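Local coordinates for DUF1893 domain-containing protein (Thermotoga maritima, PDB 1VK9) that is of unknown function but has a cytidine deaminase-like fold, carries an ADP-ribose modification and binds zinc ions in the crystal, at residues P84-A89 and S106-E111; D68-K73 and A89-K94; V52-R57 and S77-M82; L32-G37 and D59-S64; E26-S31 and I40-D45. All coordinates share one frame; numbering follows the deposited sequence.

Interaction 1: residues P84-A89 and S106-E111. With ZN (zinc ion), chain E.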
# COMPACT_ATOMS: atom_id res chain seq x y z
N PRO A 84 -6.74 5.19 1.13
CA PRO A 84 -6.04 6.35 0.56
C PRO A 84 -6.69 6.72 -0.79
O PRO A 84 -7.35 5.87 -1.39
CB PRO A 84 -4.62 5.83 0.37
CG PRO A 84 -4.78 4.36 0.19
CD PRO A 84 -5.95 3.95 1.01
N ASP A 85 -6.54 7.96 -1.24
CA ASP A 85 -7.11 8.41 -2.50
C ASP A 85 -6.40 7.65 -3.65
O ASP A 85 -7.06 7.18 -4.60
CB ASP A 85 -6.93 9.93 -2.70
CG ASP A 85 -7.66 10.80 -1.63
OD1 ASP A 85 -8.25 10.29 -0.64
OD2 ASP A 85 -7.68 12.05 -1.72
N HIS A 86 -5.08 7.49 -3.55
CA HIS A 86 -4.33 6.83 -4.59
C HIS A 86 -3.12 6.12 -3.99
O HIS A 86 -2.53 6.64 -3.02
CB HIS A 86 -3.90 7.87 -5.61
CG HIS A 86 -3.15 7.32 -6.79
ND1 HIS A 86 -3.78 6.96 -7.97
CD2 HIS A 86 -1.83 7.13 -7.01
CE1 HIS A 86 -2.88 6.55 -8.84
NE2 HIS A 86 -1.69 6.64 -8.28
N ILE A 87 -2.76 4.95 -4.52
CA ILE A 87 -1.52 4.29 -4.16
C ILE A 87 -0.66 4.22 -5.41
O ILE A 87 -1.12 3.75 -6.46
CB ILE A 87 -1.79 2.87 -3.65
CG1 ILE A 87 -2.76 2.89 -2.47
CG2 ILE A 87 -0.50 2.16 -3.27
CD1 ILE A 87 -3.48 1.59 -2.24
N HIS A 88 0.57 4.73 -5.32
CA HIS A 88 1.55 4.57 -6.39
C HIS A 88 2.59 3.58 -5.93
O HIS A 88 3.27 3.82 -4.95
CB HIS A 88 2.25 5.88 -6.74
CG HIS A 88 3.27 5.74 -7.84
ND1 HIS A 88 2.92 5.45 -9.14
CD2 HIS A 88 4.62 5.81 -7.81
CE1 HIS A 88 4.02 5.38 -9.88
NE2 HIS A 88 5.06 5.59 -9.10
N ALA A 89 2.70 2.47 -6.65
CA ALA A 89 3.63 1.41 -6.34
C ALA A 89 4.77 1.44 -7.34
O ALA A 89 4.53 1.42 -8.56
CB ALA A 89 2.91 0.06 -6.40
N SER A 106 -7.90 3.41 -6.48
CA SER A 106 -7.13 4.10 -7.52
C SER A 106 -5.65 3.89 -7.26
O SER A 106 -5.17 4.11 -6.15
CB SER A 106 -7.45 5.58 -7.52
OG SER A 106 -6.46 6.28 -8.21
N PHE A 107 -4.94 3.42 -8.28
CA PHE A 107 -3.53 3.11 -8.06
C PHE A 107 -2.76 3.19 -9.38
O PHE A 107 -3.35 3.15 -10.44
CB PHE A 107 -3.38 1.74 -7.38
CG PHE A 107 -3.66 0.58 -8.29
CD1 PHE A 107 -4.97 0.13 -8.47
CD2 PHE A 107 -2.63 -0.04 -9.01
CE1 PHE A 107 -5.26 -0.93 -9.34
CE2 PHE A 107 -2.90 -1.09 -9.88
CZ PHE A 107 -4.22 -1.55 -10.04
N SER A 108 -1.44 3.32 -9.30
CA SER A 108 -0.60 3.35 -10.49
C SER A 108 0.67 2.63 -10.13
O SER A 108 0.96 2.46 -8.95
CB SER A 108 -0.32 4.79 -10.93
OG SER A 108 0.24 5.54 -9.87
N TYR A 109 1.43 2.19 -11.14
CA TYR A 109 2.65 1.41 -10.89
C TYR A 109 3.73 1.62 -11.95
O TYR A 109 3.43 2.03 -13.06
CB TYR A 109 2.33 -0.08 -10.72
CG TYR A 109 1.63 -0.76 -11.89
CD1 TYR A 109 0.23 -0.76 -11.96
CD2 TYR A 109 2.36 -1.41 -12.91
CE1 TYR A 109 -0.45 -1.36 -13.01
CE2 TYR A 109 1.69 -2.03 -13.97
CZ TYR A 109 0.27 -1.99 -14.00
OH TYR A 109 -0.46 -2.59 -15.00
N ASP A 110 4.98 1.35 -11.61
CA ASP A 110 6.05 1.49 -12.59
C ASP A 110 6.35 0.14 -13.25
O ASP A 110 6.54 0.08 -14.45
CB ASP A 110 7.29 2.14 -11.98
CG ASP A 110 6.99 3.52 -11.39
OD1 ASP A 110 6.23 4.28 -12.05
OD2 ASP A 110 7.43 3.95 -10.28
N GLU A 111 6.35 -0.93 -12.47
CA GLU A 111 6.65 -2.28 -12.95
C GLU A 111 5.63 -3.22 -12.31
O GLU A 111 5.21 -2.98 -11.18
CB GLU A 111 8.09 -2.71 -12.57
CG GLU A 111 8.45 -4.07 -13.17
CD GLU A 111 9.82 -4.66 -12.78
OE1 GLU A 111 10.63 -3.93 -12.17
OE2 GLU A 111 10.11 -5.86 -13.12
ZN ZN E . 7.05 5.64 -9.65
O HOH W 1 8.29 5.31 -7.85

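Interaction 2: residues D68-K73 and A89-K94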
# COMPACT_ATOMS: atom_id res chain seq x y z
N ASP A 68 4.68 3.46 -2.31
CA ASP A 68 5.28 2.27 -1.75
C ASP A 68 6.22 1.62 -2.78
O ASP A 68 5.92 1.58 -3.97
CB ASP A 68 4.18 1.30 -1.31
CG ASP A 68 4.68 0.24 -0.35
OD1 ASP A 68 5.90 0.18 -0.12
OD2 ASP A 68 3.92 -0.56 0.21
N LYS A 69 7.37 1.14 -2.31
CA LYS A 69 8.43 0.56 -3.15
C LYS A 69 7.95 -0.78 -3.76
O LYS A 69 8.19 -1.08 -4.94
CB LYS A 69 9.66 0.33 -2.28
CG LYS A 69 11.00 0.77 -2.81
CD LYS A 69 12.06 0.38 -1.76
CE LYS A 69 13.39 1.06 -1.99
NZ LYS A 69 14.24 0.14 -2.78
N MSE A 70 7.27 -1.58 -2.95
CA MSE A 70 6.97 -2.94 -3.31
C MSE A 70 5.59 -3.30 -2.75
O MSE A 70 5.44 -3.46 -1.54
CB MSE A 70 8.05 -3.86 -2.72
CG MSE A 70 7.87 -5.36 -3.01
SE MSE A 70 7.94 -5.81 -4.95
CE MSE A 70 9.94 -5.47 -5.41
N VAL A 71 4.59 -3.39 -3.62
CA VAL A 71 3.24 -3.64 -3.14
C VAL A 71 2.79 -5.06 -3.47
O VAL A 71 2.50 -5.39 -4.64
CB VAL A 71 2.25 -2.56 -3.61
CG1 VAL A 71 0.83 -2.89 -3.19
CG2 VAL A 71 2.61 -1.25 -2.99
N GLY A 72 2.75 -5.90 -2.44
CA GLY A 72 2.23 -7.25 -2.58
C GLY A 72 0.82 -7.31 -2.03
O GLY A 72 0.29 -6.30 -1.58
N LYS A 73 0.22 -8.50 -2.06
CA LYS A 73 -1.12 -8.68 -1.51
C LYS A 73 -1.23 -8.25 -0.03
O LYS A 73 -2.22 -7.63 0.39
CB LYS A 73 -1.55 -10.12 -1.65
CG LYS A 73 -2.98 -10.30 -1.96
CD LYS A 73 -3.30 -11.77 -2.02
CE LYS A 73 -4.76 -11.95 -1.93
NZ LYS A 73 -5.18 -13.06 -2.76
N ALA A 89 2.70 2.47 -6.65
CA ALA A 89 3.63 1.41 -6.34
C ALA A 89 4.77 1.44 -7.34
O ALA A 89 4.53 1.42 -8.56
CB ALA A 89 2.91 0.06 -6.40
N LYS A 90 6.01 1.48 -6.87
CA LYS A 90 7.14 1.43 -7.80
C LYS A 90 7.16 0.05 -8.48
O LYS A 90 7.35 -0.05 -9.68
CB LYS A 90 8.46 1.78 -7.12
CG LYS A 90 9.67 1.66 -8.03
CD LYS A 90 10.92 2.21 -7.36
CE LYS A 90 12.14 1.85 -8.17
NZ LYS A 90 13.09 2.99 -8.16
N VAL A 91 6.93 -1.00 -7.69
CA VAL A 91 6.69 -2.34 -8.20
C VAL A 91 5.45 -2.89 -7.50
O VAL A 91 5.34 -2.79 -6.27
CB VAL A 91 7.85 -3.32 -7.87
CG1 VAL A 91 7.58 -4.68 -8.48
CG2 VAL A 91 9.14 -2.82 -8.34
N ILE A 92 4.54 -3.47 -8.27
CA ILE A 92 3.35 -4.15 -7.75
C ILE A 92 3.30 -5.60 -8.21
O ILE A 92 3.65 -5.90 -9.36
CB ILE A 92 2.09 -3.40 -8.20
CG1 ILE A 92 0.86 -3.87 -7.43
CG2 ILE A 92 1.84 -3.55 -9.71
CD1 ILE A 92 -0.29 -2.87 -7.49
N SER A 93 2.87 -6.50 -7.35
CA SER A 93 2.72 -7.89 -7.76
C SER A 93 1.33 -8.09 -8.33
O SER A 93 0.41 -7.36 -7.99
CB SER A 93 2.95 -8.84 -6.59
OG SER A 93 1.80 -8.91 -5.78
N LYS A 94 1.20 -9.10 -9.19
CA LYS A 94 -0.06 -9.42 -9.84
C LYS A 94 -1.22 -9.66 -8.85
O LYS A 94 -2.31 -9.18 -9.11
CB LYS A 94 0.11 -10.62 -10.77
CG LYS A 94 -0.97 -10.78 -11.83
CD LYS A 94 -0.56 -11.84 -12.83
CE LYS A 94 -1.50 -13.05 -12.78
NZ LYS A 94 -0.79 -14.26 -13.24

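Interaction 3: residues V52-R57 and S77-M82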
# COMPACT_ATOMS: atom_id res chain seq x y z
N VAL A 52 2.69 -1.82 8.51
CA VAL A 52 2.09 -2.04 9.81
C VAL A 52 2.24 -0.80 10.71
O VAL A 52 1.26 -0.37 11.30
CB VAL A 52 2.63 -3.33 10.47
CG1 VAL A 52 2.09 -3.51 11.88
CG2 VAL A 52 2.27 -4.55 9.63
N GLU A 53 3.44 -0.22 10.81
CA GLU A 53 3.64 1.01 11.58
C GLU A 53 2.58 2.01 11.07
O GLU A 53 1.78 2.52 11.86
CB GLU A 53 5.10 1.57 11.47
CG GLU A 53 6.19 0.88 12.32
CD GLU A 53 7.61 1.51 12.24
OE1 GLU A 53 7.83 2.57 12.89
OE2 GLU A 53 8.54 0.95 11.56
N LEU A 54 2.53 2.24 9.76
CA LEU A 54 1.55 3.16 9.18
C LEU A 54 0.09 2.82 9.57
O LEU A 54 -0.67 3.70 9.97
CB LEU A 54 1.69 3.20 7.66
CG LEU A 54 0.69 4.02 6.82
CD1 LEU A 54 0.65 5.48 7.26
CD2 LEU A 54 1.02 3.91 5.33
N PHE A 55 -0.28 1.55 9.45
CA PHE A 55 -1.59 1.08 9.86
C PHE A 55 -1.91 1.38 11.33
O PHE A 55 -3.02 1.75 11.67
CB PHE A 55 -1.67 -0.42 9.63
CG PHE A 55 -3.06 -0.98 9.69
CD1 PHE A 55 -3.90 -0.93 8.58
CD2 PHE A 55 -3.53 -1.61 10.85
CE1 PHE A 55 -5.18 -1.46 8.63
CE2 PHE A 55 -4.80 -2.13 10.91
CZ PHE A 55 -5.64 -2.06 9.81
N LYS A 56 -0.92 1.21 12.20
CA LYS A 56 -1.10 1.40 13.62
C LYS A 56 -1.27 2.88 13.93
O LYS A 56 -1.80 3.22 14.98
CB LYS A 56 0.10 0.82 14.39
CG LYS A 56 0.17 -0.72 14.45
CD LYS A 56 -0.80 -1.30 15.51
CE LYS A 56 -0.64 -2.83 15.72
NZ LYS A 56 0.66 -3.22 16.35
N ARG A 57 -0.82 3.75 13.02
CA ARG A 57 -0.77 5.20 13.28
C ARG A 57 -2.01 6.00 12.89
O ARG A 57 -2.28 6.99 13.56
CB ARG A 57 0.45 5.83 12.61
CG ARG A 57 1.23 6.82 13.46
CD ARG A 57 2.45 7.42 12.72
NE ARG A 57 3.48 7.96 13.60
CZ ARG A 57 3.28 8.98 14.45
NH1 ARG A 57 2.08 9.55 14.52
NH2 ARG A 57 4.26 9.41 15.24
N SER A 77 -3.69 -5.15 1.15
CA SER A 77 -4.76 -5.31 2.13
C SER A 77 -4.74 -4.20 3.17
O SER A 77 -5.77 -3.58 3.45
CB SER A 77 -4.67 -6.68 2.81
OG SER A 77 -4.92 -7.71 1.88
N PHE A 78 -3.57 -3.95 3.74
CA PHE A 78 -3.45 -2.87 4.72
C PHE A 78 -3.85 -1.53 4.09
O PHE A 78 -4.71 -0.81 4.62
CB PHE A 78 -2.04 -2.81 5.27
CG PHE A 78 -1.76 -3.83 6.33
CD1 PHE A 78 -2.15 -3.62 7.64
CD2 PHE A 78 -1.10 -5.00 6.02
CE1 PHE A 78 -1.90 -4.56 8.61
CE2 PHE A 78 -0.84 -5.94 7.00
CZ PHE A 78 -1.25 -5.72 8.29
N LEU A 79 -3.25 -1.24 2.94
CA LEU A 79 -3.51 0.02 2.27
C LEU A 79 -5.01 0.14 1.88
O LEU A 79 -5.60 1.21 2.05
CB LEU A 79 -2.55 0.19 1.09
CG LEU A 79 -1.05 0.34 1.45
CD1 LEU A 79 -0.15 0.35 0.21
CD2 LEU A 79 -0.76 1.57 2.32
N LEU A 80 -5.63 -0.95 1.40
CA LEU A 80 -7.04 -0.92 1.01
C LEU A 80 -7.92 -0.53 2.19
O LEU A 80 -8.84 0.29 2.05
CB LEU A 80 -7.52 -2.27 0.48
CG LEU A 80 -7.25 -2.59 -1.00
CD1 LEU A 80 -7.95 -3.88 -1.38
CD2 LEU A 80 -7.70 -1.49 -1.92
N LYS A 81 -7.63 -1.11 3.35
CA LYS A 81 -8.42 -0.81 4.53
C LYS A 81 -8.30 0.67 4.92
O LYS A 81 -9.26 1.26 5.43
CB LYS A 81 -8.05 -1.73 5.70
CG LYS A 81 -8.76 -1.43 7.00
CD LYS A 81 -10.28 -1.65 6.89
CE LYS A 81 -10.82 -2.67 7.88
NZ LYS A 81 -10.93 -1.98 9.15
N MSE A 82 -7.15 1.27 4.64
CA MSE A 82 -6.92 2.64 5.10
C MSE A 82 -7.56 3.67 4.20
O MSE A 82 -7.64 4.84 4.55
CB MSE A 82 -5.45 2.90 5.28
CG MSE A 82 -4.89 2.27 6.52
SE MSE A 82 -3.02 2.71 6.76
CE MSE A 82 -2.30 1.40 5.50

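Interaction 4: residues L32-G37 and D59-S64. With ZN (zinc ion), chain D.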
# COMPACT_ATOMS: atom_id res chain seq x y z
N LEU A 32 8.37 3.83 2.01
CA LEU A 32 6.95 4.12 2.19
C LEU A 32 6.75 5.60 2.52
O LEU A 32 7.52 6.19 3.27
CB LEU A 32 6.37 3.26 3.30
CG LEU A 32 4.87 3.30 3.65
CD1 LEU A 32 3.99 3.06 2.44
CD2 LEU A 32 4.55 2.28 4.73
N LEU A 33 5.72 6.20 1.96
CA LEU A 33 5.39 7.59 2.23
C LEU A 33 3.88 7.77 2.17
O LEU A 33 3.23 7.24 1.25
CB LEU A 33 6.08 8.49 1.21
CG LEU A 33 5.64 9.96 1.14
CD1 LEU A 33 6.12 10.72 2.34
CD2 LEU A 33 6.20 10.58 -0.10
N ALA A 34 3.32 8.49 3.15
CA ALA A 34 1.95 9.00 3.01
C ALA A 34 1.99 10.52 2.94
O ALA A 34 2.68 11.17 3.73
CB ALA A 34 1.07 8.51 4.11
N TYR A 35 1.28 11.08 1.96
CA TYR A 35 1.39 12.50 1.61
C TYR A 35 0.02 13.19 1.41
O TYR A 35 -0.87 12.66 0.73
CB TYR A 35 2.26 12.64 0.37
CG TYR A 35 2.60 14.06 -0.03
CD1 TYR A 35 3.69 14.74 0.54
CD2 TYR A 35 1.86 14.73 -1.01
CE1 TYR A 35 4.02 16.04 0.15
CE2 TYR A 35 2.18 16.03 -1.40
CZ TYR A 35 3.26 16.68 -0.81
OH TYR A 35 3.57 17.96 -1.21
N SER A 36 -0.14 14.37 2.00
CA SER A 36 -1.42 15.09 1.91
C SER A 36 -1.27 16.50 1.36
O SER A 36 -2.24 17.24 1.26
CB SER A 36 -2.09 15.13 3.28
OG SER A 36 -1.35 15.98 4.14
N GLY A 37 -0.07 16.87 0.98
CA GLY A 37 0.23 18.24 0.65
C GLY A 37 1.48 18.51 1.45
O GLY A 37 2.37 19.24 1.01
N ASP A 59 -6.26 5.94 11.39
CA ASP A 59 -7.44 5.15 11.12
C ASP A 59 -7.70 5.04 9.62
O ASP A 59 -8.10 3.97 9.10
CB ASP A 59 -8.64 5.68 11.88
CG ASP A 59 -9.91 5.18 11.34
OD1 ASP A 59 -10.33 4.08 11.70
OD2 ASP A 59 -10.55 5.80 10.46
N ASN A 60 -7.48 6.15 8.91
CA ASN A 60 -7.63 6.18 7.45
C ASN A 60 -6.76 7.28 6.83
O ASN A 60 -6.22 8.13 7.53
CB ASN A 60 -9.10 6.36 7.06
CG ASN A 60 -9.63 7.77 7.35
OD1 ASN A 60 -9.37 8.70 6.60
ND2 ASN A 60 -10.38 7.92 8.43
N LEU A 61 -6.66 7.24 5.51
CA LEU A 61 -5.79 8.13 4.78
C LEU A 61 -6.54 8.83 3.66
O LEU A 61 -5.96 9.09 2.60
CB LEU A 61 -4.62 7.32 4.19
CG LEU A 61 -3.53 6.87 5.15
CD1 LEU A 61 -2.61 5.91 4.43
CD2 LEU A 61 -2.77 8.06 5.66
N GLU A 62 -7.82 9.13 3.87
CA GLU A 62 -8.58 9.94 2.91
C GLU A 62 -8.00 11.35 2.75
O GLU A 62 -7.66 12.00 3.74
CB GLU A 62 -10.03 10.08 3.32
CG GLU A 62 -10.80 8.78 3.27
CD GLU A 62 -12.27 8.92 3.63
OE1 GLU A 62 -12.79 10.09 3.78
OE2 GLU A 62 -12.89 7.84 3.76
N GLY A 63 -7.89 11.81 1.50
CA GLY A 63 -7.25 13.09 1.25
C GLY A 63 -5.75 12.93 1.08
O GLY A 63 -5.04 13.89 0.82
N SER A 64 -5.27 11.70 1.21
CA SER A 64 -3.85 11.48 1.15
C SER A 64 -3.52 10.49 0.06
O SER A 64 -4.39 9.76 -0.40
CB SER A 64 -3.34 10.97 2.49
OG SER A 64 -3.14 12.07 3.35
ZN ZN D . -13.25 11.64 3.03

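Interaction 5: residues E26-S31 and I40-D45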
# COMPACT_ATOMS: atom_id res chain seq x y z
N GLU A 26 11.86 10.15 -3.79
CA GLU A 26 13.08 9.90 -4.55
C GLU A 26 14.29 10.55 -3.84
O GLU A 26 15.29 9.87 -3.61
CB GLU A 26 12.94 10.36 -6.02
CG GLU A 26 12.14 9.39 -6.93
CD GLU A 26 11.98 9.88 -8.39
OE1 GLU A 26 12.56 10.92 -8.77
OE2 GLU A 26 11.28 9.19 -9.17
N LYS A 27 14.17 11.82 -3.46
CA LYS A 27 15.24 12.55 -2.77
C LYS A 27 15.69 11.96 -1.42
O LYS A 27 16.80 12.23 -0.97
CB LYS A 27 14.85 14.02 -2.59
CG LYS A 27 16.00 15.00 -2.31
CD LYS A 27 15.53 16.18 -1.45
CE LYS A 27 16.65 17.21 -1.26
NZ LYS A 27 16.12 18.55 -0.88
N LYS A 28 14.86 11.14 -0.78
CA LYS A 28 15.14 10.65 0.58
C LYS A 28 15.32 9.12 0.68
O LYS A 28 15.30 8.58 1.79
CB LYS A 28 14.04 11.11 1.55
CG LYS A 28 14.06 12.60 1.91
CD LYS A 28 12.95 12.95 2.89
CE LYS A 28 13.52 13.51 4.18
NZ LYS A 28 12.50 13.47 5.25
N ASP A 29 15.49 8.45 -0.46
CA ASP A 29 15.49 6.98 -0.56
C ASP A 29 14.49 6.31 0.41
O ASP A 29 14.87 5.50 1.26
CB ASP A 29 16.92 6.38 -0.44
CG ASP A 29 17.18 5.21 -1.45
OD1 ASP A 29 16.23 4.65 -2.06
OD2 ASP A 29 18.33 4.78 -1.70
N LEU A 30 13.21 6.67 0.30
CA LEU A 30 12.16 6.15 1.20
C LEU A 30 11.66 4.80 0.73
O LEU A 30 11.81 4.45 -0.44
CB LEU A 30 10.98 7.12 1.27
CG LEU A 30 11.18 8.42 2.06
CD1 LEU A 30 9.87 9.18 2.15
CD2 LEU A 30 11.76 8.19 3.46
N SER A 31 11.05 4.04 1.62
CA SER A 31 10.42 2.79 1.18
C SER A 31 8.88 2.84 1.26
O SER A 31 8.19 1.99 0.66
CB SER A 31 11.02 1.58 1.91
OG SER A 31 10.71 1.56 3.28
N ILE A 40 3.16 13.02 5.80
CA ILE A 40 2.59 12.65 7.12
C ILE A 40 3.12 11.37 7.77
O ILE A 40 2.97 11.17 8.99
CB ILE A 40 1.05 12.68 7.12
CG1 ILE A 40 0.46 11.67 6.14
CG2 ILE A 40 0.55 14.09 6.85
CD1 ILE A 40 -1.07 11.70 6.12
N PHE A 41 3.75 10.52 6.95
CA PHE A 41 4.44 9.32 7.39
C PHE A 41 5.58 9.03 6.41
O PHE A 41 5.38 9.03 5.20
CB PHE A 41 3.49 8.11 7.46
CG PHE A 41 4.15 6.85 7.97
CD1 PHE A 41 4.79 5.97 7.10
CD2 PHE A 41 4.17 6.56 9.33
CE1 PHE A 41 5.45 4.83 7.57
CE2 PHE A 41 4.81 5.41 9.81
CZ PHE A 41 5.46 4.55 8.92
N GLU A 42 6.76 8.77 6.95
CA GLU A 42 7.96 8.47 6.16
C GLU A 42 8.62 7.26 6.80
O GLU A 42 8.80 7.23 8.04
CB GLU A 42 8.93 9.67 6.17
CG GLU A 42 8.54 10.82 5.26
CD GLU A 42 9.53 11.98 5.25
OE1 GLU A 42 10.69 11.79 5.68
OE2 GLU A 42 9.16 13.08 4.80
N SER A 43 8.99 6.26 5.99
CA SER A 43 9.84 5.17 6.49
C SER A 43 10.78 4.69 5.44
O SER A 43 10.50 4.83 4.24
CB SER A 43 9.02 3.98 6.99
OG SER A 43 9.80 3.16 7.85
N LYS A 44 11.90 4.12 5.89
CA LYS A 44 12.83 3.44 4.98
C LYS A 44 13.21 2.00 5.36
O LYS A 44 14.09 1.44 4.74
CB LYS A 44 14.06 4.32 4.69
CG LYS A 44 15.04 4.48 5.84
CD LYS A 44 15.47 5.93 6.03
CE LYS A 44 16.48 6.36 4.98
NZ LYS A 44 17.52 7.23 5.57
N ASP A 45 12.55 1.39 6.35
CA ASP A 45 12.75 -0.03 6.68
C ASP A 45 12.30 -0.98 5.54
O ASP A 45 11.71 -0.56 4.54
CB ASP A 45 12.02 -0.48 7.98
CG ASP A 45 12.05 0.56 9.10
OD1 ASP A 45 13.14 1.16 9.35
OD2 ASP A 45 11.02 0.82 9.80

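Interaction 1: residues P84-A89 and S106-E111
The beta-alpha-beta unit of strand 86-93, helix 94-102 and strand 107-109 closes here, its two parallel strands lining up His-86 and His-88 with Ser-106 and Ser-108. The strands run 11° apart and are laced by a regular parallel ladder: Ile-87 N donates to Ser-106 O, Ser-108 N to Ile-87 O, and Ala-89 N to Ser-108 O. On the sheet face that carries His-88 and Ser-108, a chain of hydrogen bonds runs beside this ladder. The His-86 ring lies between two serine hydroxyls met at its edge, ND1 being 2.8 Å from Ser-106 OG and NE2 2.7 Å from Ser-108 OG, while Phe-107 CA sits over one ring face in a CH-pi contact. With chi1 at 55°, Ser-108 OG stands between its own backbone N and carbonyl carbon, where it can serve both histidines. His-88 ND1 donates to this same OG over 2.8 Å, in the ring plane and nearly straight at 164°. Ser-108 is thus a second-shell residue that probably helps to fix the rotation of the imidazole and leaves NE2 to the metal. His-88 NE2 binds the zinc ion at 2.1 Å. Asp-110, its carboxylate plane steeply turned against the imidazole, completes the protein side of the site with OD2 1.8 Å from the metal. A water oxygen lies 2.2 Å from the zinc ion.

Interaction 2: residues D68-K73 and A89-K94
Met-70, present as selenomethionine, meets Val-91 through a bent chain: CG is anti to the backbone N (chi1 180°), and the bend at chi2 (63°) turns SE toward Val-91. The two side chains lie side by side, pointing the same way, with Met-70 SE 3.7 Å from Val-91 CG1 and the methyl CE touching both valine methyls. On the other face of the sheet Val-71 CG2 packs 3.7 Å from Ala-89 CB, and Ile-92 CG1 rests against Val-71 O. Parallel strands 70-71 and 86-93 join here, ends of a beta-alpha-beta unit whose helix is 73-82. Both segments turn a corner near Lys-69 and Lys-90. Lys-90 N still reaches Asp-68 O at 2.9 Å, but at the bend Val-91 N approaches Lys-69 O from well above the carbonyl plane. Regular pairing then resumes, with Val-71 N bonded to Val-91 O at 2.8 Å and Ser-93 N to Val-71 O at 3.0 Å. Gly-72 and Ser-93 are the N-cap residues of helices 73-82 and 94-102. Glu-128 serves both starts: its OE1 accepts from Lys-73 N and its OE2 pairs with Ser-93 OG, which also caps Ala-96 N weakly. Two helix N-termini arriving at one carboxylate imply a locally positive field that would probably strengthen its hold on the pair.

Interaction 3: residues V52-R57 and S77-M82
Phe-55 and Phe-78 form a T-shaped pair in which the edge of Phe-78 meets the face of Phe-55. The ring centroids are 5.0 Å apart and the planes stand at 82°, with Phe-78 CD1 above the Phe-55 ring and offset toward its rim. At the edge of the Phe-55 ring lies Lys-81 CG. Met-82, a selenomethionine, brings CG to 3.9 Å from Phe-55 CD1, and its selenium makes an oblique Met-aromatic contact with the ring. That SE also touches Leu-54 CG at 3.9 Å. These groups join helices 49-57 and 73-82 of the cytidine deaminase-like alpha/beta fold; over segments 52-57 and 77-82 the axes are 10.1 Å apart and 21° from parallel. An alanine in place of Phe-55 would probably open a gap between the helices, leaving the Phe-78 edge without an aromatic face and Lys-81 CG without its neighbour. Further out, Val-52 CG2 reaches Phe-78 CZ at 3.9 Å. Helix 137-145 backs this end, Leu-145 touching Val-52 and Ile-141 touching Phe-78, and Phe-41 of strand 39-43 lies against Leu-54.

Interaction 4: residues L32-G37 and D59-S64
The carbonyl oxygen of Tyr-35 is the polar atom that Ser-64 approaches across this contact: Ser-64 CA lies 3.2 Å from Tyr-35 O in a weak, bent CA-H...O contact. Ser-64 OG, anti to its carbonyl carbon and beside the backbone N (chi1 -82°), lies beside Ser-36 CB. Nearby, Ala-34 CB and Leu-61 CD2 make the apolar part of the contact, 4.2 Å apart. No hydrogen bond crosses between residues 32-37 and 59-64; the sheet pairing starts one residue later, where Tyr-35 bonds to Leu-65. The loop is shaped by its own bonds. Asn-60 OD1 accepts from Glu-62 N at 3.2 Å, in the carbonyl plane and on a lone pair, which makes an Asx turn. The other end of that amide, ND2, is 2.9 Å from Asp-59 OD2, on the anti lone pair, so both ends of the Asn-60 amide are pinned. Ser-64 N then closes on Leu-61 O at 3.0 Å, a type II beta turn with Gly-63 in its positive-phi place, and Asp-85 OD1 accepts from Gly-63 N. Glu-62, in the same turn, places OE1 1.8 Å from a zinc ion; this site depends on the N-terminal expression tag, whose His-8 and His-10 are the other ligands. The arrangement is an Asx turn overlapping a type II turn, the entry to strand 65-68.

Interaction 5: residues E26-S31 and I40-D45
Glu-42, on the second strand of the beta hairpin 32-35/39-43, lies against Leu-30 and Lys-28 in the loop that leaves helix 15-27. Its CB is 4.2 Å from Leu-30 CD1. CG, anti to the carbonyl carbon (chi1 -77°), comes nearer to the same methyl, at 3.8 Å. Beyond CG the chain is extended and carries the carboxylate past the leucine to Lys-28, whose side chain crosses it at about a right angle. There OE1 takes the ammonium NZ on its syn lone pair in a salt bridge, while OE2 bonds to Ser-39 OG, so each oxygen has a partner. An alanine at Glu-42 would probably leave the Lys-28 ammonium and the Ser-39 hydroxyl without their mate and take the CG contact from Leu-30 CD1. The hairpin has a classic beta bulge, Ile-40 and Phe-41 both facing Ala-34. Further along, Lys-44 CB packs 3.7 Å from Asp-29 O. Leu-30 CD2 lies near Ser-43 O, the atom to which Ser-31 N donates at 2.8 Å and 165°. Ser-31 then makes a second bond through its side chain: OG, set between its backbone N and carbonyl carbon, donates to Asp-45 O over 2.7 Å, in the plane of that carbonyl.

Interactions 1 and 2 share Ala-89 and strand 86-93, their centres 9 Å apart, so successive beta-alpha-beta units build one sheet. Interactions 4 and 5 extend it through the hairpin 32-35/39-43, and interaction 3 is the helix pair 49-57/73-82, tied to interaction 4 by Met-82 O and Leu-61 N at 2.8 Å. Asp-85 OD1, 2.7 Å from Gly-63 N, links interaction 1 to the zinc-bearing turn of interaction 4. Atoms of unidentified ligand are modelled as covalently linked to Asp-68 and to Glu-111, and as hydrogen-bonded to Ser-31 O. Lys-90 of interaction 2 comes about 5 Å from the zinc ion of interaction 1, side chain to metal.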